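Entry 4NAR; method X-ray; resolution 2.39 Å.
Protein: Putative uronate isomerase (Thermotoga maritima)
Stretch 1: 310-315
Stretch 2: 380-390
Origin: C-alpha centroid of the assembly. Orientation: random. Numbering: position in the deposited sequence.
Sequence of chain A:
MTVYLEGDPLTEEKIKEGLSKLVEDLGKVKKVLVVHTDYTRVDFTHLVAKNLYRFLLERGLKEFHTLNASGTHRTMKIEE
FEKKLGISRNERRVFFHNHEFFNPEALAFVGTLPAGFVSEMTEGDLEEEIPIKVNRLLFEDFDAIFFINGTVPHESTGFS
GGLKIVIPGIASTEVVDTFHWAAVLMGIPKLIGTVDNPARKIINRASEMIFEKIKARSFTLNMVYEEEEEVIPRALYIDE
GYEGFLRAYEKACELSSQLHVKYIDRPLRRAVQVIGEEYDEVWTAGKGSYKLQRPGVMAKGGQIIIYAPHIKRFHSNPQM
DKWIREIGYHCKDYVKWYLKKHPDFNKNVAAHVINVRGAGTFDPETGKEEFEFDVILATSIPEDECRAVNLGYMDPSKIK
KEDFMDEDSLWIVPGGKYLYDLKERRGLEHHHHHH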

# COMPACT_ATOMS: atom_id res chain seq x y z
N HIS A 310 -19.94 2.44 4.39
CA HIS A 310 -19.88 3.38 3.28
C HIS A 310 -19.44 2.72 1.96
O HIS A 310 -19.66 3.27 0.88
CB HIS A 310 -18.92 4.53 3.63
CG HIS A 310 -17.59 4.06 4.14
ND1 HIS A 310 -17.42 3.48 5.39
CD2 HIS A 310 -16.35 4.05 3.57
CE1 HIS A 310 -16.15 3.17 5.57
NE2 HIS A 310 -15.47 3.50 4.47
N ILE A 311 -18.81 1.56 2.05
CA ILE A 311 -18.24 0.93 0.87
C ILE A 311 -19.31 0.27 -0.00
O ILE A 311 -20.21 -0.41 0.51
CB ILE A 311 -17.15 -0.10 1.25
CG1 ILE A 311 -15.93 0.63 1.84
CG2 ILE A 311 -16.73 -0.96 0.04
CD1 ILE A 311 -14.79 -0.31 2.21
N LYS A 312 -19.20 0.48 -1.32
CA LYS A 312 -20.18 -0.07 -2.25
C LYS A 312 -19.54 -0.67 -3.53
O LYS A 312 -20.25 -1.00 -4.48
CB LYS A 312 -21.26 0.98 -2.59
CG LYS A 312 -20.72 2.40 -2.75
CD LYS A 312 -21.86 3.42 -2.97
CE LYS A 312 -21.31 4.82 -3.33
NZ LYS A 312 -21.63 5.24 -4.74
N ARG A 313 -18.22 -0.81 -3.53
CA ARG A 313 -17.52 -1.39 -4.68
C ARG A 313 -16.26 -2.18 -4.27
O ARG A 313 -15.79 -2.07 -3.13
CB ARG A 313 -17.13 -0.29 -5.67
CG ARG A 313 -15.85 0.42 -5.27
CD ARG A 313 -15.75 1.78 -5.92
NE ARG A 313 -14.49 2.46 -5.62
CZ ARG A 313 -14.39 3.67 -5.08
NH1 ARG A 313 -15.49 4.35 -4.76
NH2 ARG A 313 -13.19 4.21 -4.86
N PHE A 314 -15.73 -2.98 -5.19
CA PHE A 314 -14.54 -3.76 -4.89
C PHE A 314 -13.28 -3.03 -5.34
O PHE A 314 -12.25 -3.06 -4.64
CB PHE A 314 -14.62 -5.14 -5.55
CG PHE A 314 -15.74 -5.98 -5.03
CD1 PHE A 314 -15.54 -6.82 -3.92
CD2 PHE A 314 -17.01 -5.92 -5.61
CE1 PHE A 314 -16.59 -7.58 -3.41
CE2 PHE A 314 -18.06 -6.69 -5.11
CZ PHE A 314 -17.85 -7.52 -4.01
N HIS A 315 -13.35 -2.40 -6.51
CA HIS A 315 -12.25 -1.60 -7.03
C HIS A 315 -12.88 -0.44 -7.78
O HIS A 315 -14.01 -0.57 -8.26
CB HIS A 315 -11.36 -2.44 -7.96
CG HIS A 315 -9.99 -1.87 -8.18
ND1 HIS A 315 -9.74 -0.82 -9.05
CD2 HIS A 315 -8.79 -2.21 -7.65
CE1 HIS A 315 -8.45 -0.54 -9.03
NE2 HIS A 315 -7.85 -1.37 -8.19
N SER A 380 -22.16 -1.47 2.38
CA SER A 380 -23.40 -1.24 1.63
C SER A 380 -23.43 -2.03 0.32
O SER A 380 -24.27 -1.78 -0.55
CB SER A 380 -23.69 0.26 1.42
OG SER A 380 -22.58 0.92 0.87
N ILE A 381 -22.51 -2.98 0.19
CA ILE A 381 -22.60 -4.01 -0.84
C ILE A 381 -23.69 -5.00 -0.41
O ILE A 381 -23.65 -5.52 0.73
CB ILE A 381 -21.24 -4.71 -1.04
CG1 ILE A 381 -20.20 -3.67 -1.50
CG2 ILE A 381 -21.36 -5.89 -2.02
CD1 ILE A 381 -18.78 -4.15 -1.46
N PRO A 382 -24.69 -5.25 -1.28
CA PRO A 382 -25.80 -6.11 -0.85
C PRO A 382 -25.37 -7.54 -0.55
O PRO A 382 -24.37 -8.04 -1.10
CB PRO A 382 -26.76 -6.08 -2.05
CG PRO A 382 -26.50 -4.77 -2.70
CD PRO A 382 -24.99 -4.56 -2.55
N GLU A 383 -26.13 -8.19 0.33
CA GLU A 383 -25.88 -9.57 0.71
C GLU A 383 -25.69 -10.50 -0.51
O GLU A 383 -24.75 -11.29 -0.56
CB GLU A 383 -26.99 -10.11 1.61
CG GLU A 383 -26.88 -11.61 1.87
CD GLU A 383 -27.86 -12.11 2.94
OE1 GLU A 383 -28.81 -11.36 3.28
OE2 GLU A 383 -27.66 -13.25 3.44
N ASP A 384 -26.59 -10.40 -1.48
CA ASP A 384 -26.54 -11.29 -2.63
C ASP A 384 -25.28 -11.04 -3.47
O ASP A 384 -24.69 -11.98 -3.99
CB ASP A 384 -27.81 -11.18 -3.47
CG ASP A 384 -29.04 -11.77 -2.76
OD1 ASP A 384 -28.86 -12.65 -1.88
OD2 ASP A 384 -30.18 -11.36 -3.07
N GLU A 385 -24.87 -9.78 -3.57
CA GLU A 385 -23.66 -9.45 -4.31
C GLU A 385 -22.40 -9.91 -3.58
O GLU A 385 -21.39 -10.24 -4.21
CB GLU A 385 -23.63 -7.96 -4.66
CG GLU A 385 -24.33 -7.68 -6.01
CD GLU A 385 -25.03 -6.33 -6.10
OE1 GLU A 385 -24.54 -5.36 -5.47
OE2 GLU A 385 -26.07 -6.24 -6.82
N CYS A 386 -22.48 -9.97 -2.25
CA CYS A 386 -21.41 -10.56 -1.43
C CYS A 386 -21.25 -12.07 -1.64
O CYS A 386 -20.13 -12.57 -1.82
CB CYS A 386 -21.66 -10.28 0.06
SG CYS A 386 -21.36 -8.57 0.59
N ARG A 387 -22.35 -12.81 -1.57
CA ARG A 387 -22.21 -14.25 -1.70
C ARG A 387 -21.82 -14.62 -3.13
O ARG A 387 -21.07 -15.58 -3.34
CB ARG A 387 -23.43 -15.02 -1.16
CG ARG A 387 -24.62 -15.13 -2.07
CD ARG A 387 -25.48 -16.33 -1.65
NE ARG A 387 -26.18 -16.11 -0.38
CZ ARG A 387 -27.49 -15.90 -0.28
NH1 ARG A 387 -28.26 -15.90 -1.37
NH2 ARG A 387 -28.05 -15.70 0.91
N ALA A 388 -22.27 -13.81 -4.09
CA ALA A 388 -21.86 -13.91 -5.49
C ALA A 388 -20.33 -13.97 -5.64
O ALA A 388 -19.83 -14.66 -6.53
CB ALA A 388 -22.43 -12.73 -6.30
N VAL A 389 -19.61 -13.26 -4.78
CA VAL A 389 -18.14 -13.22 -4.85
C VAL A 389 -17.54 -14.09 -3.76
O VAL A 389 -16.34 -13.98 -3.44
CB VAL A 389 -17.58 -11.77 -4.77
CG1 VAL A 389 -18.14 -10.93 -5.91
CG2 VAL A 389 -17.89 -11.10 -3.38
N ASN A 390 -18.39 -14.94 -3.18
CA ASN A 390 -17.95 -15.95 -2.21
C ASN A 390 -17.53 -15.39 -0.83
O ASN A 390 -16.72 -15.98 -0.10
CB ASN A 390 -16.83 -16.80 -2.80
CG ASN A 390 -16.83 -18.22 -2.27
OD1 ASN A 390 -17.90 -18.81 -2.05
ND2 ASN A 390 -15.63 -18.78 -2.04

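Contact between residues 310-315, an irregular segment, and residues 380-390, a loop leading into a short helix, buries 349 Å² in all and combines one polar anchor with an apolar cluster. His310 points its CA-to-CB bond away, and its closest approach is by backbone, His310 O to Ser380 OG at 3.7 Å. At Ile311 the backbone carbonyl does the polar work: Ile311 O accepts hydrogen bonds from Ser380 N (2.9 Å) and from Ser380 OG (2.7 Å). Ser380, with chi1 in p, is short enough to bring its hydroxyl to the same acceptor as its own amide. The buried Ile311 side chain adds an apolar contact, CG2 to Ile381 CD1 at 4.1 Å. Lys312, exposed as suits a lysine, has CA 3.7 Å from Ile381 CG1 and CB 3.7 Å from Ser380 OG, while its chain end leads away. Arg313 points its CA-to-CB bond away, its guanidinium hydrogen-bonded elsewhere in the structure, but its backbone N lies 4.0 Å from Ile381 CD1. The end of the Phe314 side chain, chi1 m, comes nearer: Phe314 CZ sits 3.6 Å from Val389 CG2, and Ile381 CD1 covers one ring face, 4.3 Å from Phe314 CZ. Ile381 (m,t) thus links Ile311 to Phe314; Phe314, Ile381 and Val389, all apolar, are buried. His315 makes no contact with 380-390.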